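PDB 7CPO: beta2-microglobulin from Anolis carolinensis, which probably serves as the light chain of the lizard MHC class I molecule, pairing with the heavy chain and supporting its presentation of peptides to T cells. Local coordinates for residues F30-N42 against A76-P88. Residues are numbered along the deposited sequence; the frame is centred on the assembly and turned at random.
Sequences FHPPKINITLLKN and AEFACKVEHITLP
His84 reaches into the bend of 30-42, and its ring is held at edge and face alike. Its NE2 donates to Pro32 O (3.0 Å, N-H...O 162°), with the acceptor close to the ring plane, while ND1 pairs with Thr86 OG1. Phe30 turns an edge to one imidazole face, the planes 71° apart; Ile85 CG2 lies over the opposite face and also meets Pro32 CD at 3.6 Å. With CG anti to the backbone N (chi1 -173°), the imidazole is carried across to the carbonyls of Pro32 and Lys34, just after the cis peptide bond preceding Pro32. Beyond it, strands 36-41 and 78-83 run antiparallel, paired from Asn36-Glu83 to Lys41-Phe78. The tightly packed side carries Ile37, Leu39, Cys80 and Val82: Ile37 CG2 touches Cys80 SG at 3.6 Å, Ile37 and Leu39 pack on Val66 of the facing sheet, and a disulfide joins Cys80 to Cys25 there. The other side is more polar and partly open to solvent. There Asn36 ND2 donates a hydrogen bond to Glu83 OE1 (2.7 Å) from above the carboxylate plane, and Leu40 CD1 rests 3.9 Å from Lys81 CB. Central C and F strands, with F disulfide-linked to strand B opposite, are characteristic of the C1-set immunoglobulin sandwich.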
loop_
_atom_site.group_PDB
_atom_site.type_symbol
_atom_site.label_atom_id
_atom_site.label_comp_id
_atom_site.label_asym_id
_atom_site.label_seq_id
_atom_site.Cartn_x
_atom_site.Cartn_y
_atom_site.Cartn_z
ATOM N N PHE B 30 2.134 5.614 8.787
ATOM C CA PHE B 30 3.177 5.890 9.773
ATOM C C PHE B 30 4.477 6.319 9.100
ATOM O O PHE B 30 4.688 6.149 7.898
ATOM C CB PHE B 30 3.430 4.672 10.677
ATOM C CG PHE B 30 3.830 3.416 9.928
ATOM C CD1 PHE B 30 5.170 3.098 9.741
ATOM C CD2 PHE B 30 2.862 2.555 9.415
ATOM C CE1 PHE B 30 5.539 1.947 9.053
ATOM C CE2 PHE B 30 3.223 1.407 8.723
ATOM C CZ PHE B 30 4.562 1.104 8.548
ATOM N N HIS B 31 5.360 6.874 9.920
ATOM C CA HIS B 31 6.657 7.348 9.487
ATOM C C HIS B 31 7.533 7.558 10.714
ATOM O O HIS B 31 7.036 8.044 11.737
ATOM C CB HIS B 31 6.509 8.653 8.704
ATOM C CG HIS B 31 7.655 8.921 7.786
ATOM N ND1 HIS B 31 8.898 9.308 8.244
ATOM C CD2 HIS B 31 7.755 8.837 6.437
ATOM C CE1 HIS B 31 9.715 9.451 7.216
ATOM N NE2 HIS B 31 9.047 9.169 6.110
ATOM N N PRO B 32 8.830 7.196 10.680
ATOM C CA PRO B 32 9.653 6.500 9.677
ATOM C C PRO B 32 9.197 5.042 9.489
ATOM O O PRO B 32 8.294 4.612 10.197
ATOM C CB PRO B 32 11.058 6.577 10.283
ATOM C CG PRO B 32 10.812 6.625 11.745
ATOM C CD PRO B 32 9.612 7.508 11.889
ATOM N N PRO B 33 9.792 4.306 8.542
ATOM C CA PRO B 33 9.244 2.980 8.202
ATOM C C PRO B 33 9.583 1.865 9.180
ATOM O O PRO B 33 8.949 0.802 9.116
ATOM C CB PRO B 33 9.859 2.695 6.826
ATOM C CG PRO B 33 11.140 3.487 6.835
ATOM C CD PRO B 33 10.818 4.738 7.571
ATOM N N LYS B 34 10.564 2.047 10.049
ATOM C CA LYS B 34 10.885 1.022 11.028
ATOM C C LYS B 34 9.682 0.755 11.923
ATOM O O LYS B 34 9.185 1.657 12.609
ATOM C CB LYS B 34 12.095 1.453 11.855
ATOM C CG LYS B 34 12.320 0.615 13.098
ATOM C CD LYS B 34 13.748 0.736 13.625
ATOM C CE LYS B 34 14.220 2.168 13.836
ATOM N NZ LYS B 34 15.470 2.172 14.660
ATOM N N ILE B 35 9.202 -0.484 11.900
ATOM C CA ILE B 35 8.035 -0.865 12.681
ATOM C C ILE B 35 8.116 -2.363 12.934
ATOM O O ILE B 35 8.579 -3.130 12.084
ATOM C CB ILE B 35 6.724 -0.465 11.962
ATOM C CG1 ILE B 35 5.541 -0.424 12.940
ATOM C CG2 ILE B 35 6.442 -1.400 10.790
ATOM C CD1 ILE B 35 4.238 0.130 12.328
ATOM N N ASN B 36 7.682 -2.776 14.118
ATOM C CA ASN B 36 7.664 -4.187 14.461
ATOM C C ASN B 36 6.237 -4.601 14.777
ATOM O O ASN B 36 5.571 -3.981 15.613
ATOM C CB ASN B 36 8.603 -4.493 15.624
ATOM C CG ASN B 36 8.710 -5.979 15.880
ATOM O OD1 ASN B 36 9.332 -6.706 15.102
ATOM N ND2 ASN B 36 8.092 -6.447 16.964
ATOM N N ILE B 37 5.776 -5.651 14.101
ATOM C CA ILE B 37 4.398 -6.108 14.149
ATOM C C ILE B 37 4.431 -7.596 14.442
ATOM O O ILE B 37 4.978 -8.369 13.651
ATOM C CB ILE B 37 3.665 -5.832 12.830
ATOM C CG1 ILE B 37 3.576 -4.325 12.600
ATOM C CG2 ILE B 37 2.296 -6.469 12.853
ATOM C CD1 ILE B 37 3.557 -3.925 11.163
ATOM N N THR B 38 3.853 -7.993 15.574
ATOM C CA THR B 38 3.899 -9.371 16.044
ATOM C C THR B 38 2.479 -9.892 16.203
ATOM O O THR B 38 1.676 -9.296 16.928
ATOM C CB THR B 38 4.656 -9.478 17.369
ATOM O OG1 THR B 38 6.002 -9.028 17.191
ATOM C CG2 THR B 38 4.680 -10.918 17.844
ATOM N N LEU B 39 2.176 -10.992 15.515
ATOM C CA LEU B 39 0.896 -11.674 15.661
ATOM C C LEU B 39 0.903 -12.506 16.929
ATOM O O LEU B 39 1.819 -13.306 17.144
ATOM C CB LEU B 39 0.627 -12.587 14.470
ATOM C CG LEU B 39 0.137 -11.953 13.183
ATOM C CD1 LEU B 39 0.791 -10.585 12.981
ATOM C CD2 LEU B 39 0.427 -12.909 12.041
ATOM N N LEU B 40 -0.127 -12.340 17.752
ATOM C CA LEU B 40 -0.234 -13.049 19.020
ATOM C C LEU B 40 -1.471 -13.929 19.028
ATOM O O LEU B 40 -2.548 -13.514 18.583
ATOM C CB LEU B 40 -0.292 -12.086 20.200
ATOM C CG LEU B 40 0.878 -11.117 20.313
ATOM C CD1 LEU B 40 0.571 -10.050 21.353
ATOM C CD2 LEU B 40 2.150 -11.877 20.656
ATOM N N LYS B 41 -1.294 -15.154 19.518
ATOM C CA LYS B 41 -2.380 -16.068 19.860
ATOM C C LYS B 41 -2.276 -16.317 21.357
ATOM O O LYS B 41 -1.287 -16.891 21.826
ATOM C CB LYS B 41 -2.283 -17.372 19.070
ATOM C CG LYS B 41 -3.373 -18.394 19.369
ATOM C CD LYS B 41 -2.970 -19.778 18.830
ATOM C CE LYS B 41 -4.150 -20.749 18.761
ATOM N NZ LYS B 41 -3.703 -22.169 18.692
ATOM N N ASN B 42 -3.272 -15.843 22.108
ATOM C CA ASN B 42 -3.276 -15.944 23.566
ATOM C C ASN B 42 -1.983 -15.382 24.152
ATOM O O ASN B 42 -1.399 -15.940 25.082
ATOM C CB ASN B 42 -3.510 -17.395 24.013
ATOM C CG ASN B 42 -4.843 -17.955 23.522
ATOM O OD1 ASN B 42 -5.834 -17.238 23.457
ATOM N ND2 ASN B 42 -4.864 -19.238 23.169
ATOM N N ALA B 76 -9.912 -19.284 22.033
ATOM C CA ALA B 76 -8.547 -18.850 21.739
ATOM C C ALA B 76 -8.542 -17.456 21.107
ATOM O O ALA B 76 -9.293 -17.202 20.166
ATOM C CB ALA B 76 -7.869 -19.849 20.829
ATOM N N GLU B 77 -7.689 -16.564 21.618
ATOM C CA GLU B 77 -7.740 -15.133 21.317
ATOM C C GLU B 77 -6.592 -14.700 20.409
ATOM O O GLU B 77 -5.445 -15.118 20.596
ATOM C CB GLU B 77 -7.691 -14.306 22.607
ATOM C CG GLU B 77 -9.057 -14.015 23.220
ATOM C CD GLU B 77 -9.022 -13.994 24.734
ATOM O OE1 GLU B 77 -10.054 -14.339 25.357
ATOM O OE2 GLU B 77 -7.960 -13.633 25.295
ATOM N N PHE B 78 -6.895 -13.820 19.454
ATOM C CA PHE B 78 -5.929 -13.337 18.477
ATOM C C PHE B 78 -5.733 -11.834 18.606
ATOM O O PHE B 78 -6.702 -11.079 18.758
ATOM C CB PHE B 78 -6.385 -13.674 17.067
ATOM C CG PHE B 78 -6.558 -15.139 16.835
ATOM C CD1 PHE B 78 -5.473 -15.931 16.515
ATOM C CD2 PHE B 78 -7.808 -15.729 16.962
ATOM C CE1 PHE B 78 -5.625 -17.276 16.308
ATOM C CE2 PHE B 78 -7.971 -17.077 16.747
ATOM C CZ PHE B 78 -6.877 -17.855 16.420
ATOM N N ALA B 79 -4.478 -11.401 18.521
ATOM C CA ALA B 79 -4.162 -9.992 18.683
ATOM C C ALA B 79 -2.865 -9.663 17.952
ATOM O O ALA B 79 -2.186 -10.539 17.402
ATOM C CB ALA B 79 -4.080 -9.609 20.166
ATOM N N CYS B 80 -2.533 -8.375 17.951
ATOM C CA CYS B 80 -1.403 -7.875 17.193
ATOM C C CYS B 80 -0.680 -6.839 18.040
ATOM O O CYS B 80 -1.301 -5.912 18.558
ATOM C CB CYS B 80 -1.868 -7.274 15.854
ATOM S SG CYS B 80 -0.580 -6.341 14.999
ATOM N N LYS B 81 0.626 -7.001 18.186
ATOM C CA LYS B 81 1.450 -6.084 18.957
ATOM C C LYS B 81 2.267 -5.233 17.993
ATOM O O LYS B 81 3.103 -5.760 17.247
ATOM C CB LYS B 81 2.355 -6.860 19.911
ATOM C CG LYS B 81 3.227 -6.015 20.821
ATOM C CD LYS B 81 4.191 -6.922 21.583
ATOM C CE LYS B 81 5.423 -6.177 22.072
ATOM N NZ LYS B 81 6.362 -7.089 22.806
ATOM N N VAL B 82 2.030 -3.923 18.015
ATOM C CA VAL B 82 2.702 -2.961 17.144
ATOM C C VAL B 82 3.635 -2.103 17.992
ATOM O O VAL B 82 3.198 -1.479 18.966
ATOM C CB VAL B 82 1.688 -2.073 16.403
ATOM C CG1 VAL B 82 2.413 -1.004 15.575
ATOM C CG2 VAL B 82 0.753 -2.919 15.543
ATOM N N GLU B 83 4.909 -2.060 17.611
ATOM C CA GLU B 83 5.893 -1.175 18.227
ATOM C C GLU B 83 6.408 -0.184 17.190
ATOM O O GLU B 83 6.729 -0.575 16.060
ATOM C CB GLU B 83 7.056 -1.973 18.806
ATOM C CG GLU B 83 6.623 -3.137 19.644
ATOM C CD GLU B 83 7.740 -4.123 19.834
ATOM O OE1 GLU B 83 7.664 -5.246 19.288
ATOM O OE2 GLU B 83 8.715 -3.758 20.512
ATOM N N HIS B 84 6.501 1.090 17.576
ATOM C CA HIS B 84 6.907 2.143 16.651
ATOM C C HIS B 84 7.421 3.339 17.436
ATOM O O HIS B 84 7.017 3.571 18.576
ATOM C CB HIS B 84 5.750 2.571 15.739
ATOM C CG HIS B 84 6.149 3.533 14.664
ATOM N ND1 HIS B 84 5.695 4.833 14.622
ATOM C CD2 HIS B 84 6.963 3.386 13.592
ATOM C CE1 HIS B 84 6.208 5.445 13.570
ATOM N NE2 HIS B 84 6.977 4.587 12.926
ATOM N N ILE B 85 8.285 4.123 16.781
ATOM C CA ILE B 85 8.946 5.268 17.414
ATOM C C ILE B 85 7.947 6.252 18.011
ATOM O O ILE B 85 8.267 6.955 18.976
ATOM C CB ILE B 85 9.860 5.965 16.389
ATOM C CG1 ILE B 85 10.706 7.046 17.055
ATOM C CG2 ILE B 85 9.037 6.552 15.273
ATOM C CD1 ILE B 85 12.072 6.572 17.422
ATOM N N THR B 86 6.741 6.339 17.448
ATOM C CA THR B 86 5.703 7.220 17.971
ATOM C C THR B 86 4.912 6.602 19.114
ATOM O O THR B 86 4.089 7.293 19.720
ATOM C CB THR B 86 4.727 7.604 16.861
ATOM O OG1 THR B 86 4.077 6.420 16.366
ATOM C CG2 THR B 86 5.467 8.310 15.731
ATOM N N LEU B 87 5.119 5.322 19.406
ATOM C CA LEU B 87 4.348 4.632 20.434
ATOM C C LEU B 87 5.234 4.394 21.646
ATOM O O LEU B 87 6.078 3.482 21.628
ATOM C CB LEU B 87 3.795 3.305 19.903
ATOM C CG LEU B 87 2.870 3.427 18.692
ATOM C CD1 LEU B 87 2.259 2.072 18.337
ATOM C CD2 LEU B 87 1.798 4.476 18.940
ATOM N N PRO B 88 5.089 5.183 22.719
ATOM C CA PRO B 88 5.991 5.019 23.877
ATOM C C PRO B 88 5.937 3.628 24.498
ATOM O O PRO B 88 6.979 3.087 24.901
ATOM C CB PRO B 88 5.510 6.114 24.842
ATOM C CG PRO B 88 4.804 7.124 23.960
ATOM C CD PRO B 88 4.154 6.311 22.884
#